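Local atomic coordinates of TRAP-type transporter, periplasmic component (Cupriavidus necator, PDB entry 4P8B), a protein that binds (S)-2-acetolactate in the bacterial periplasm and probably delivers it to the membrane components of a TRAP-type transporter. Residues F111-M117 / W237-P243; Y120-D124 / R280-A284; V157-K161 / V211-E215; R162-K166 / T302-E308. One frame throughout, in Å; residues are numbered along the deposited sequence.

Contact 1 (F111-M117 / W237-P243)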
loop_
_atom_site.group_PDB
_atom_site.type_symbol
_atom_site.label_atom_id
_atom_site.label_comp_id
_atom_site.label_asym_id
_atom_site.label_seq_id
_atom_site.Cartn_x
_atom_site.Cartn_y
_atom_site.Cartn_z
ATOM N N PHE A 111 -8.585 -2.276 -3.757
ATOM C CA PHE A 111 -7.569 -3.066 -3.103
ATOM C C PHE A 111 -7.735 -3.134 -1.581
ATOM O O PHE A 111 -7.091 -3.962 -0.903
ATOM C CB PHE A 111 -6.157 -2.551 -3.460
ATOM C CG PHE A 111 -5.865 -2.594 -4.932
ATOM C CD1 PHE A 111 -5.624 -3.817 -5.564
ATOM C CD2 PHE A 111 -5.852 -1.443 -5.696
ATOM C CE1 PHE A 111 -5.365 -3.869 -6.910
ATOM C CE2 PHE A 111 -5.601 -1.510 -7.059
ATOM C CZ PHE A 111 -5.353 -2.714 -7.653
ATOM N N SER A 112 -8.607 -2.271 -1.059
ATOM C CA SER A 112 -8.907 -2.210 0.361
ATOM C C SER A 112 -10.171 -2.983 0.728
ATOM O O SER A 112 -10.554 -2.985 1.880
ATOM C CB SER A 112 -9.072 -0.754 0.798
ATOM O OG SER A 112 -7.856 -0.067 0.543
ATOM N N LEU A 113 -10.850 -3.608 -0.228
ATOM C CA LEU A 113 -12.033 -4.396 0.115
ATOM C C LEU A 113 -11.642 -5.598 0.960
ATOM O O LEU A 113 -10.789 -6.383 0.561
ATOM C CB LEU A 113 -12.724 -4.893 -1.147
ATOM C CG LEU A 113 -13.434 -3.843 -1.990
ATOM C CD1 LEU A 113 -13.811 -4.445 -3.343
ATOM C CD2 LEU A 113 -14.663 -3.313 -1.271
ATOM N N PRO A 114 -12.263 -5.753 2.135
ATOM C CA PRO A 114 -11.776 -6.799 3.048
ATOM C C PRO A 114 -12.007 -8.202 2.485
ATOM O O PRO A 114 -13.108 -8.548 2.087
ATOM C CB PRO A 114 -12.581 -6.545 4.338
ATOM C CG PRO A 114 -13.790 -5.741 3.896
ATOM C CD PRO A 114 -13.306 -4.914 2.729
ATOM N N PHE A 115 -10.925 -8.972 2.402
ATOM C CA PHE A 115 -10.919 -10.371 1.989
ATOM C C PHE A 115 -11.273 -10.589 0.530
ATOM O O PHE A 115 -11.797 -11.625 0.145
ATOM C CB PHE A 115 -11.731 -11.230 2.979
ATOM C CG PHE A 115 -11.213 -11.101 4.385
ATOM C CD1 PHE A 115 -10.042 -11.761 4.757
ATOM C CD2 PHE A 115 -11.801 -10.249 5.285
ATOM C CE1 PHE A 115 -9.519 -11.605 6.005
ATOM C CE2 PHE A 115 -11.272 -10.098 6.541
ATOM C CZ PHE A 115 -10.127 -10.757 6.884
ATOM N N LEU A 116 -10.928 -9.611 -0.303
ATOM C CA LEU A 116 -11.011 -9.769 -1.757
ATOM C C LEU A 116 -9.970 -10.734 -2.325
ATOM O O LEU A 116 -10.277 -11.526 -3.191
ATOM C CB LEU A 116 -10.833 -8.416 -2.449
ATOM C CG LEU A 116 -10.827 -8.433 -3.979
ATOM C CD1 LEU A 116 -12.175 -8.791 -4.563
ATOM C CD2 LEU A 116 -10.381 -7.076 -4.511
HETATM N N MSE A 117 -8.729 -10.644 -1.850
HETATM C CA MSE A 117 -7.603 -11.316 -2.493
HETATM C C MSE A 117 -6.988 -12.393 -1.600
HETATM O O MSE A 117 -6.383 -12.076 -0.578
HETATM C CB MSE A 117 -6.518 -10.290 -2.809
HETATM C CG MSE A 117 -6.955 -9.213 -3.778
HETATM SE SE MSE A 117 -5.626 -7.868 -4.120
HETATM C CE MSE A 117 -5.640 -6.980 -2.394
ATOM N N TRP A 237 -3.631 -12.372 8.785
ATOM C CA TRP A 237 -4.949 -12.547 8.168
ATOM C C TRP A 237 -5.048 -12.129 6.707
ATOM O O TRP A 237 -6.009 -12.507 6.046
ATOM C CB TRP A 237 -5.982 -11.808 8.982
ATOM C CG TRP A 237 -5.862 -10.300 9.054
ATOM C CD1 TRP A 237 -4.821 -9.504 8.635
ATOM C CD2 TRP A 237 -6.840 -9.417 9.593
ATOM N NE1 TRP A 237 -5.105 -8.192 8.908
ATOM C CE2 TRP A 237 -6.341 -8.104 9.482
ATOM C CE3 TRP A 237 -8.098 -9.616 10.186
ATOM C CZ2 TRP A 237 -7.071 -7.005 9.899
ATOM C CZ3 TRP A 237 -8.811 -8.528 10.600
ATOM C CH2 TRP A 237 -8.293 -7.230 10.465
ATOM N N GLY A 238 -4.082 -11.393 6.182
ATOM C CA GLY A 238 -4.088 -11.022 4.778
ATOM C C GLY A 238 -5.333 -10.277 4.349
ATOM O O GLY A 238 -5.771 -10.456 3.193
ATOM N N TYR A 239 -5.927 -9.435 5.186
ATOM C CA TYR A 239 -7.264 -8.921 4.898
ATOM C C TYR A 239 -7.297 -8.047 3.644
ATOM O O TYR A 239 -8.280 -8.087 2.886
ATOM C CB TYR A 239 -7.929 -8.221 6.088
ATOM C CG TYR A 239 -7.508 -6.787 6.401
ATOM C CD1 TYR A 239 -6.160 -6.403 6.540
ATOM C CD2 TYR A 239 -8.471 -5.837 6.637
ATOM C CE1 TYR A 239 -5.824 -5.094 6.865
ATOM C CE2 TYR A 239 -8.150 -4.547 6.989
ATOM C CZ TYR A 239 -6.818 -4.176 7.098
ATOM O OH TYR A 239 -6.541 -2.877 7.438
ATOM N N VAL A 240 -6.238 -7.265 3.409
ATOM C CA VAL A 240 -6.098 -6.479 2.190
ATOM C C VAL A 240 -4.621 -6.451 1.833
ATOM O O VAL A 240 -3.769 -6.822 2.640
ATOM C CB VAL A 240 -6.548 -5.010 2.390
ATOM C CG1 VAL A 240 -7.983 -4.924 2.852
ATOM C CG2 VAL A 240 -5.621 -4.276 3.348
ATOM N N ALA A 241 -4.309 -5.971 0.640
ATOM C CA ALA A 241 -2.934 -5.663 0.278
ATOM C C ALA A 241 -2.936 -4.383 -0.525
ATOM O O ALA A 241 -3.760 -4.234 -1.425
ATOM C CB ALA A 241 -2.286 -6.769 -0.514
ATOM N N ASP A 242 -2.010 -3.474 -0.240
ATOM C CA ASP A 242 -1.879 -2.274 -1.039
ATOM C C ASP A 242 -0.736 -2.402 -2.033
ATOM O O ASP A 242 0.437 -2.545 -1.625
ATOM C CB ASP A 242 -1.793 -0.957 -0.205
ATOM C CG ASP A 242 -0.670 -0.910 0.822
ATOM O OD1 ASP A 242 -0.436 -1.897 1.557
ATOM O OD2 ASP A 242 -0.084 0.198 0.978
ATOM N N PRO A 243 -1.055 -2.345 -3.323
ATOM C CA PRO A 243 -0.007 -2.157 -4.320
ATOM C C PRO A 243 0.481 -0.736 -4.290
ATOM O O PRO A 243 -0.117 0.133 -3.657
ATOM C CB PRO A 243 -0.702 -2.527 -5.626
ATOM C CG PRO A 243 -2.154 -2.322 -5.388
ATOM C CD PRO A 243 -2.405 -2.368 -3.917
HETATM O O HOH W 1 -7.821 -8.794 0.073
HETATM O O HOH W 2 -7.912 -11.482 1.691
HETATM O O HOH W 3 -5.022 -12.875 1.801
#
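Phe-115 and Tyr-239 join a type II beta turn, Leu-113 to Leu-116, to the chain leading into strand 241-249, in the buried interior of this family 7 solute-binding protein. Phe-115 N donates to Tyr-239 O at 2.8 Å. CB of Phe-115 points away from residues 237-243, yet with CG beside its own backbone N (chi1 -57°) the ring swings back over them. Beyond CG, CD1 lies near Tyr-239 CA, while CE1 meets Trp-237 O at the ring edge. On the far side CE2 approaches Tyr-239 CB, and at the tip CZ comes to 3.4 Å from that same CB, which lies over the ring face in a CH-pi contact. The tip also turns its edge toward the face of Trp-237, in an offset edge-to-face pair with planes at 83°. A flat phenyl suits this slot because face and edge each find a partner.

Phe-111 packs similarly against Pro-243, whose CG stands 3.6 Å from the ring centroid, almost on the normal. The branched Val-240 sets CG1 3.4 Å from Ser-112 O. Neighbouring Asp-242 turns away to the ligand pocket, salt-bridged to Arg-155. Tyr-239 O has a second donor in a water, which in turn accepts from Met-117 N at 2.8 Å. Met-117, present as selenomethionine, bends its flexible chain to bring CE within 3.9 Å of the small Ala-241 CB; that methyl also sits 3.5 Å from Ala-241 N, a buried amide nitrogen lacking any hydrogen-bond partner.

Contact 2 (Y120-D124 / R280-A284); sequences YKALD and RKGLA
Arg-280 reaches from the loop after helix 258-279 to the N-terminal part of helix 120-127, where it pairs with the carboxylate of Asp-124. The ionic part is a two-nitrogen, end-on grip: NH2 of Arg-280 donates to Asp-124 OD1 at 2.9 Å, and NH1 of Arg-280 to Asp-124 OD2 at 3.0 Å. The bond from NH1 lies in the guanidinium plane and meets OD2 on its syn side; OD1 is approached from above the carboxylate plane, and the two flat groups are tilted by 30°. Arginine suits the place by its length, its chain running extended from CG to NE (chi2 -173°). NH2 has a second anionic partner in Glu-151, so two acids probably share and stabilise the positive charge.

Packing of flat groups comes next. The Tyr-120 side chain runs past Arg-280 in the opposite direction, and its CD1 lies over one face of the guanidinium, 3.4 Å from Arg-280 NE. The planes are 47° apart, so this is a tilted approach and not a parallel stack.

Apolar contacts complete the set. Tyr-120 CD2 meets the methyl CB of Ala-284 at 3.6 Å, and CZ of Tyr-120 lies 4.3 Å from Leu-283 CB. Within the loop, Leu-283 N bonds Arg-280 O at 3.0 Å; Gly-282 takes the positive phi of this tight bend.

Around this surface contact, Tyr-120 makes an edge-to-face pair with Phe-154 of strand 144-154, the same strand supplies Glu-151, and Leu-283 leans on Ala-290 and Trp-291 of helix 289-295.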
loop_
_atom_site.group_PDB
_atom_site.type_symbol
_atom_site.label_atom_id
_atom_site.label_comp_id
_atom_site.label_asym_id
_atom_site.label_seq_id
_atom_site.Cartn_x
_atom_site.Cartn_y
_atom_site.Cartn_z
ATOM N N TYR A 120 -0.961 -13.846 -3.410
ATOM C CA TYR A 120 -0.226 -12.984 -4.329
ATOM C C TYR A 120 -0.692 -13.173 -5.767
ATOM O O TYR A 120 -0.712 -12.218 -6.537
ATOM C CB TYR A 120 1.290 -13.215 -4.204
ATOM C CG TYR A 120 1.789 -12.805 -2.834
ATOM C CD1 TYR A 120 1.965 -11.468 -2.502
ATOM C CD2 TYR A 120 2.010 -13.755 -1.850
ATOM C CE1 TYR A 120 2.374 -11.101 -1.251
ATOM C CE2 TYR A 120 2.425 -13.394 -0.571
ATOM C CZ TYR A 120 2.604 -12.061 -0.280
ATOM O OH TYR A 120 3.008 -11.701 1.000
ATOM N N LYS A 121 -1.069 -14.394 -6.131
ATOM C CA LYS A 121 -1.557 -14.668 -7.478
ATOM C C LYS A 121 -2.806 -13.823 -7.736
ATOM O O LYS A 121 -3.030 -13.359 -8.856
ATOM C CB LYS A 121 -1.849 -16.157 -7.647
ATOM C CG LYS A 121 -1.824 -16.625 -9.091
ATOM C CD LYS A 121 -1.730 -18.157 -9.181
ATOM C CE LYS A 121 -1.608 -18.623 -10.616
ATOM N NZ LYS A 121 -1.572 -20.114 -10.715
ATOM N N ALA A 122 -3.606 -13.601 -6.706
ATOM C CA ALA A 122 -4.827 -12.815 -6.832
ATOM C C ALA A 122 -4.507 -11.349 -7.034
ATOM O O ALA A 122 -5.125 -10.692 -7.868
ATOM C CB ALA A 122 -5.715 -13.017 -5.612
ATOM N N LEU A 123 -3.562 -10.815 -6.274
ATOM C CA LEU A 123 -3.175 -9.438 -6.454
ATOM C C LEU A 123 -2.617 -9.224 -7.861
ATOM O O LEU A 123 -2.964 -8.250 -8.550
ATOM C CB LEU A 123 -2.144 -9.063 -5.372
ATOM C CG LEU A 123 -1.481 -7.688 -5.420
ATOM C CD1 LEU A 123 -2.498 -6.588 -5.496
ATOM C CD2 LEU A 123 -0.560 -7.470 -4.224
ATOM N N ASP A 124 -1.752 -10.135 -8.302
ATOM C CA ASP A 124 -1.154 -10.017 -9.626
ATOM C C ASP A 124 -2.220 -10.109 -10.710
ATOM O O ASP A 124 -2.098 -9.471 -11.751
ATOM C CB ASP A 124 -0.074 -11.088 -9.835
ATOM C CG ASP A 124 1.190 -10.813 -9.029
ATOM O OD1 ASP A 124 1.424 -9.645 -8.653
ATOM O OD2 ASP A 124 1.963 -11.768 -8.820
ATOM N N ARG A 280 8.340 -8.991 -1.472
ATOM C CA ARG A 280 7.841 -10.354 -1.249
ATOM C C ARG A 280 8.889 -11.275 -0.643
ATOM O O ARG A 280 8.640 -12.471 -0.497
ATOM C CB ARG A 280 7.304 -10.949 -2.548
ATOM C CG ARG A 280 6.046 -10.259 -3.010
ATOM C CD ARG A 280 5.431 -10.942 -4.197
ATOM N NE ARG A 280 4.249 -10.204 -4.628
ATOM C CZ ARG A 280 3.531 -10.469 -5.710
ATOM N NH1 ARG A 280 3.827 -11.496 -6.492
ATOM N NH2 ARG A 280 2.491 -9.704 -5.989
ATOM N N LYS A 281 10.052 -10.727 -0.300
ATOM C CA LYS A 281 11.144 -11.550 0.214
ATOM C C LYS A 281 10.690 -12.335 1.459
ATOM O O LYS A 281 10.186 -11.762 2.418
ATOM C CB LYS A 281 12.356 -10.675 0.539
ATOM C CG LYS A 281 13.561 -11.459 1.023
ATOM C CD LYS A 281 14.727 -10.542 1.381
ATOM C CE LYS A 281 16.000 -11.339 1.568
ATOM N NZ LYS A 281 15.732 -12.575 2.343
ATOM N N GLY A 282 10.834 -13.658 1.414
ATOM C CA GLY A 282 10.459 -14.510 2.534
ATOM C C GLY A 282 8.970 -14.597 2.822
ATOM O O GLY A 282 8.595 -15.084 3.897
ATOM N N LEU A 283 8.120 -14.190 1.879
ATOM C CA LEU A 283 6.665 -14.110 2.112
ATOM C C LEU A 283 5.798 -14.913 1.159
ATOM O O LEU A 283 4.815 -15.499 1.580
ATOM C CB LEU A 283 6.185 -12.662 2.024
ATOM C CG LEU A 283 6.709 -11.790 3.139
ATOM C CD1 LEU A 283 6.490 -10.326 2.797
ATOM C CD2 LEU A 283 6.023 -12.148 4.459
ATOM N N ALA A 284 6.115 -14.897 -0.127
ATOM C CA ALA A 284 5.284 -15.579 -1.113
ATOM C C ALA A 284 5.753 -17.021 -1.250
ATOM O O ALA A 284 5.925 -17.530 -2.357
ATOM C CB ALA A 284 5.343 -14.857 -2.452
#

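Contact 3 (V157-K161 / V211-E215); sequences VSNSK and VDGQE
Ser-158 and Gln-214 form the antiparallel hydrogen-bonded pair at the middle of this two-strand contact. Ser-158 N bonds Gln-214 O at 2.9 Å, and Gln-214 N returns a bond to Ser-158 O at 3.1 Å. Their side chains share a sheet face and bond as well: NE2 of Gln-214 donates to Ser-158 OG at 2.9 Å, with the oxygen in the amide plane. Gln-214 can do this because its chain folds at chi2 (87°), bringing NE2 round to the hydroxyl of Ser-158 on the adjacent strand.

The flanking pairs, Val-157 with Glu-215 and Asn-159 with Gly-213, are non-hydrogen-bonded. Gly-213 CA lies 3.1 Å from Ser-158 O in a CA-H...O contact and 3.8 Å from Asn-159 CA, a closeness that suits a residue without a side chain. Beyond the strand, Ser-160 N bonds Asp-212 O at 2.9 Å. The extended Lys-161 chain passes obliquely across the Asp-212 carboxylate, CE nearest OD1, in a long salt bridge, NZ to OD1 3.7 Å, reinforced by two waters that each join the lysine to the acid.

Further out, Asn-159 OD1 accepts from Lys-161 N, an Asx turn that shapes the exit from the strand. Gln-231 bonds Ser-158 OG, Lys-174 N bonds Asp-212 OD2, and Gln-214 OE1 accepts from side-chain ND2 of Asn-216, a ligand-binding residue. Glu-215 directs its carboxylate to ligand-binding Arg-155 and to Tyr-239.

The pair thus forms an end of a four-stranded mixed sheet, with 213-216 outermost, and probably helps position Arg-155 and Asn-216 in the acetolactate site of a periplasmic binding protein.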
loop_
_atom_site.group_PDB
_atom_site.type_symbol
_atom_site.label_atom_id
_atom_site.label_comp_id
_atom_site.label_asym_id
_atom_site.label_seq_id
_atom_site.Cartn_x
_atom_site.Cartn_y
_atom_site.Cartn_z
ATOM N N VAL A 157 -2.347 -7.465 10.871
ATOM C CA VAL A 157 -2.705 -6.711 12.072
ATOM C C VAL A 157 -1.832 -7.081 13.271
ATOM O O VAL A 157 -1.605 -8.264 13.555
ATOM C CB VAL A 157 -4.227 -6.853 12.375
ATOM C CG1 VAL A 157 -4.635 -8.320 12.657
ATOM C CG2 VAL A 157 -4.644 -5.967 13.534
ATOM N N SER A 158 -1.299 -6.066 13.937
ATOM C CA SER A 158 -0.495 -6.256 15.131
ATOM C C SER A 158 -1.086 -5.469 16.274
ATOM O O SER A 158 -1.811 -4.503 16.084
ATOM C CB SER A 158 0.948 -5.822 14.917
ATOM O OG SER A 158 1.080 -4.403 14.796
ATOM N N ASN A 159 -0.741 -5.880 17.485
ATOM C CA ASN A 159 -1.103 -5.123 18.671
ATOM C C ASN A 159 -0.238 -5.530 19.861
ATOM O O ASN A 159 0.549 -6.481 19.751
ATOM C CB ASN A 159 -2.597 -5.276 18.996
ATOM C CG ASN A 159 -2.934 -6.583 19.671
ATOM O OD1 ASN A 159 -3.162 -6.624 20.878
ATOM N ND2 ASN A 159 -3.018 -7.656 18.889
ATOM N N SER A 160 -0.366 -4.790 20.957
ATOM C CA SER A 160 0.456 -5.024 22.140
ATOM C C SER A 160 -0.244 -5.850 23.230
ATOM O O SER A 160 0.393 -6.219 24.230
ATOM C CB SER A 160 0.866 -3.703 22.762
ATOM O OG SER A 160 -0.269 -3.072 23.319
ATOM N N LYS A 161 -1.537 -6.128 23.052
ATOM C CA LYS A 161 -2.345 -6.686 24.138
ATOM C C LYS A 161 -2.588 -8.171 24.093
ATOM O O LYS A 161 -2.453 -8.831 25.122
ATOM C CB LYS A 161 -3.700 -5.981 24.210
ATOM C CG LYS A 161 -3.576 -4.537 24.693
ATOM C CD LYS A 161 -4.923 -3.952 25.055
ATOM C CE LYS A 161 -4.772 -2.608 25.758
ATOM N NZ LYS A 161 -6.101 -1.993 26.037
ATOM N N VAL A 211 -2.314 4.219 20.804
ATOM C CA VAL A 211 -3.009 3.152 20.084
ATOM C C VAL A 211 -2.415 1.819 20.534
ATOM O O VAL A 211 -1.254 1.754 20.947
ATOM C CB VAL A 211 -2.909 3.290 18.546
ATOM C CG1 VAL A 211 -3.580 4.571 18.095
ATOM C CG2 VAL A 211 -1.468 3.236 18.102
ATOM N N ASP A 212 -3.233 0.775 20.483
ATOM C CA ASP A 212 -2.808 -0.573 20.841
ATOM C C ASP A 212 -2.067 -1.273 19.699
ATOM O O ASP A 212 -1.253 -2.175 19.937
ATOM C CB ASP A 212 -4.022 -1.441 21.228
ATOM C CG ASP A 212 -4.833 -0.867 22.362
ATOM O OD1 ASP A 212 -4.239 -0.349 23.334
ATOM O OD2 ASP A 212 -6.079 -0.991 22.325
ATOM N N GLY A 213 -2.370 -0.903 18.453
ATOM C CA GLY A 213 -1.895 -1.661 17.310
ATOM C C GLY A 213 -2.073 -0.941 16.001
ATOM O O GLY A 213 -2.414 0.252 15.987
ATOM N N GLN A 214 -1.827 -1.670 14.913
ATOM C CA GLN A 214 -1.749 -1.119 13.575
ATOM C C GLN A 214 -1.851 -2.278 12.577
ATOM O O GLN A 214 -2.054 -3.430 12.981
ATOM C CB GLN A 214 -0.429 -0.322 13.397
ATOM C CG GLN A 214 0.838 -1.143 13.517
ATOM C CD GLN A 214 1.276 -1.791 12.226
ATOM O OE1 GLN A 214 1.446 -1.097 11.220
ATOM N NE2 GLN A 214 1.513 -3.092 12.229
ATOM N N GLU A 215 -1.700 -1.986 11.287
ATOM C CA GLU A 215 -1.769 -3.008 10.265
ATOM C C GLU A 215 -0.899 -2.584 9.099
ATOM O O GLU A 215 -0.945 -1.432 8.674
ATOM C CB GLU A 215 -3.239 -3.239 9.834
ATOM C CG GLU A 215 -4.076 -1.972 9.614
ATOM C CD GLU A 215 -3.846 -1.309 8.259
ATOM O OE1 GLU A 215 -4.051 -1.982 7.225
ATOM O OE2 GLU A 215 -3.468 -0.104 8.217
HETATM O O HOH W 4 -5.472 1.015 25.258
HETATM O O HOH W 5 -7.973 -1.418 24.067
#

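Contact 4 (R162-K166 / T302-E308); sequences REIRK and THLTPAE
Arg-165 and Glu-308 cross obliquely, their guanidinium and carboxylate planes 40° apart. The grip is side-on: NE of Arg-165 donates to Glu-308 OE2 at 2.9 Å along a nearly straight line in the guanidinium plane, while NH2 of Arg-165 reaches the syn lone pair of Glu-308 OE1, also at 2.9 Å, with OE1 tilted from that plane. The arginine presents this edge because its chain bends at chi3 (72°). A weak bond from NH2 to His-303 O adds to the hold.

The third nitrogen turns the other way. NH1 of Arg-165 meets Glu-163 OE2 at 3.1 Å, coming from above the carboxylate plane, so that one guanidinium joins two acids in a salt-bridge network, which should favour their ionised forms.

Glu-163, extended, crosses Thr-302 at about a right angle. The hydroxyl OG1 of Thr-302 donates to Glu-163 OE2 at 2.6 Å on the anti side; with Arg-165 NH1 this gives that oxygen two donors. Threonine suits its place doubly: CG2 of Thr-302 lies over one guanidinium face, 3.4 Å from Arg-165 NH1. Nearer the backbone, Leu-304 CD2 packs on Arg-165 O at 3.7 Å, and a water donates both to that carbonyl and to Glu-308 O. Ile-164 turns its side chain inward instead, onto Phe-312 and the strand at Val-157 and Asn-159.

Glu-308 has a second task. Thr-305 N donates to its OE1, and Glu-308 N to Thr-305 OG1 at 3.0 Å: a capping box, with Thr-305 as N-cap, characteristic of the start of a helix, here 306-315.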
loop_
_atom_site.group_PDB
_atom_site.type_symbol
_atom_site.label_atom_id
_atom_site.label_comp_id
_atom_site.label_asym_id
_atom_site.label_seq_id
_atom_site.Cartn_x
_atom_site.Cartn_y
_atom_site.Cartn_z
ATOM N N ARG A 162 -3.022 -8.695 22.957
ATOM C CA ARG A 162 -3.463 -10.089 22.924
ATOM C C ARG A 162 -3.487 -10.648 21.526
ATOM O O ARG A 162 -3.518 -9.933 20.529
ATOM C CB ARG A 162 -4.867 -10.221 23.542
ATOM C CG ARG A 162 -5.931 -9.401 22.820
ATOM C CD ARG A 162 -7.305 -9.580 23.474
ATOM N NE ARG A 162 -8.335 -8.706 22.914
ATOM C CZ ARG A 162 -8.536 -7.433 23.256
ATOM N NH1 ARG A 162 -7.766 -6.839 24.165
ATOM N NH2 ARG A 162 -9.510 -6.741 22.677
ATOM N N GLU A 163 -3.508 -11.966 21.456
ATOM C CA GLU A 163 -3.630 -12.662 20.189
ATOM C C GLU A 163 -4.989 -12.416 19.538
ATOM O O GLU A 163 -6.012 -12.429 20.222
ATOM C CB GLU A 163 -3.434 -14.148 20.445
ATOM C CG GLU A 163 -3.553 -14.976 19.204
ATOM C CD GLU A 163 -3.304 -16.450 19.447
ATOM O OE1 GLU A 163 -3.682 -16.968 20.526
ATOM O OE2 GLU A 163 -2.717 -17.110 18.565
ATOM N N ILE A 164 -4.991 -12.183 18.230
ATOM C CA ILE A 164 -6.222 -12.038 17.458
ATOM C C ILE A 164 -6.466 -13.290 16.612
ATOM O O ILE A 164 -5.693 -13.622 15.700
ATOM C CB ILE A 164 -6.158 -10.804 16.543
ATOM C CG1 ILE A 164 -5.995 -9.533 17.365
ATOM C CG2 ILE A 164 -7.385 -10.737 15.646
ATOM C CD1 ILE A 164 -5.917 -8.263 16.509
ATOM N N ARG A 165 -7.514 -14.035 16.953
ATOM C CA ARG A 165 -7.901 -15.199 16.166
ATOM C C ARG A 165 -9.303 -15.075 15.583
ATOM O O ARG A 165 -9.663 -15.837 14.694
ATOM C CB ARG A 165 -7.847 -16.463 17.028
ATOM C CG ARG A 165 -6.480 -16.820 17.617
ATOM C CD ARG A 165 -6.419 -18.315 18.044
ATOM N NE ARG A 165 -6.376 -19.139 16.835
ATOM C CZ ARG A 165 -5.253 -19.534 16.230
ATOM N NH1 ARG A 165 -4.062 -19.271 16.763
ATOM N NH2 ARG A 165 -5.313 -20.217 15.091
ATOM N N LYS A 166 -10.116 -14.162 16.104
ATOM C CA LYS A 166 -11.517 -14.070 15.698
ATOM C C LYS A 166 -11.986 -12.642 15.925
ATOM O O LYS A 166 -11.358 -11.886 16.676
ATOM C CB LYS A 166 -12.383 -15.056 16.505
ATOM C CG LYS A 166 -12.342 -14.824 18.017
ATOM C CD LYS A 166 -13.117 -15.901 18.767
ATOM C CE LYS A 166 -13.082 -15.689 20.265
ATOM N NZ LYS A 166 -11.723 -15.824 20.831
ATOM N N THR A 302 0.432 -15.350 14.724
ATOM C CA THR A 302 -0.716 -16.240 14.653
ATOM C C THR A 302 -1.156 -16.404 13.206
ATOM O O THR A 302 -1.326 -15.423 12.492
ATOM C CB THR A 302 -1.866 -15.624 15.463
ATOM O OG1 THR A 302 -1.492 -15.593 16.849
ATOM C CG2 THR A 302 -3.153 -16.403 15.286
ATOM N N HIS A 303 -1.321 -17.650 12.795
ATOM C CA HIS A 303 -1.858 -18.001 11.482
ATOM C C HIS A 303 -3.247 -18.596 11.686
ATOM O O HIS A 303 -3.428 -19.531 12.461
ATOM C CB HIS A 303 -0.903 -18.988 10.797
ATOM C CG HIS A 303 0.504 -18.472 10.694
ATOM N ND1 HIS A 303 0.913 -17.626 9.688
ATOM C CD2 HIS A 303 1.587 -18.656 11.492
ATOM C CE1 HIS A 303 2.184 -17.311 9.864
ATOM N NE2 HIS A 303 2.621 -17.939 10.943
ATOM N N LEU A 304 -4.239 -18.023 11.007
ATOM C CA LEU A 304 -5.633 -18.445 11.152
ATOM C C LEU A 304 -5.934 -19.772 10.457
ATOM O O LEU A 304 -5.366 -20.080 9.405
ATOM C CB LEU A 304 -6.580 -17.390 10.539
ATOM C CG LEU A 304 -6.438 -15.976 11.112
ATOM C CD1 LEU A 304 -7.440 -15.054 10.457
ATOM C CD2 LEU A 304 -6.654 -16.008 12.601
ATOM N N THR A 305 -6.839 -20.540 11.040
ATOM C CA THR A 305 -7.393 -21.675 10.321
ATOM C C THR A 305 -8.265 -21.175 9.171
ATOM O O THR A 305 -8.722 -20.033 9.179
ATOM C CB THR A 305 -8.241 -22.538 11.237
ATOM O OG1 THR A 305 -9.374 -21.795 11.700
ATOM C CG2 THR A 305 -7.438 -23.024 12.449
ATOM N N PRO A 306 -8.522 -22.039 8.185
ATOM C CA PRO A 306 -9.467 -21.615 7.149
ATOM C C PRO A 306 -10.820 -21.199 7.736
ATOM O O PRO A 306 -11.399 -20.234 7.274
ATOM C CB PRO A 306 -9.579 -22.853 6.251
ATOM C CG PRO A 306 -8.265 -23.532 6.411
ATOM C CD PRO A 306 -7.876 -23.323 7.857
ATOM N N ALA A 307 -11.305 -21.870 8.765
ATOM C CA ALA A 307 -12.573 -21.468 9.376
ATOM C C ALA A 307 -12.494 -20.080 10.036
ATOM O O ALA A 307 -13.406 -19.265 9.903
ATOM C CB ALA A 307 -13.041 -22.515 10.363
ATOM N N GLU A 308 -11.411 -19.817 10.760
ATOM C CA GLU A 308 -11.221 -18.507 11.382
ATOM C C GLU A 308 -11.170 -17.405 10.314
ATOM O O GLU A 308 -11.740 -16.321 10.489
ATOM C CB GLU A 308 -9.958 -18.496 12.257
ATOM C CG GLU A 308 -10.146 -19.216 13.570
ATOM C CD GLU A 308 -8.844 -19.463 14.305
ATOM O OE1 GLU A 308 -7.784 -19.506 13.650
ATOM O OE2 GLU A 308 -8.912 -19.667 15.524
HETATM O O HOH W 6 -12.003 -16.029 13.184
#

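How the contacts relate
Contact 1 is the buried centre of the set, and mostly aromatic and aliphatic in character. It touches the other three: Met-117 and Phe-111 lie against Leu-123 of contact 2, a tyrosine-glutamate pair joins it to contact 3, and Trp-237 packs on Leu-304 of contact 4. Contacts 2 and 4 lie nearer the surface, about 20 Å apart between centres and not touching; each joins a loop to the start of a helix through an arginine-carboxylate pair. Contact 3 is also buried but held chiefly by strand pairing. It shares a sheet with contact 4: strands 213-216 and 300-302 are its two outermost members. Contacts 1 and 3 adjoin the ligand pocket; contact 4 lies away from it.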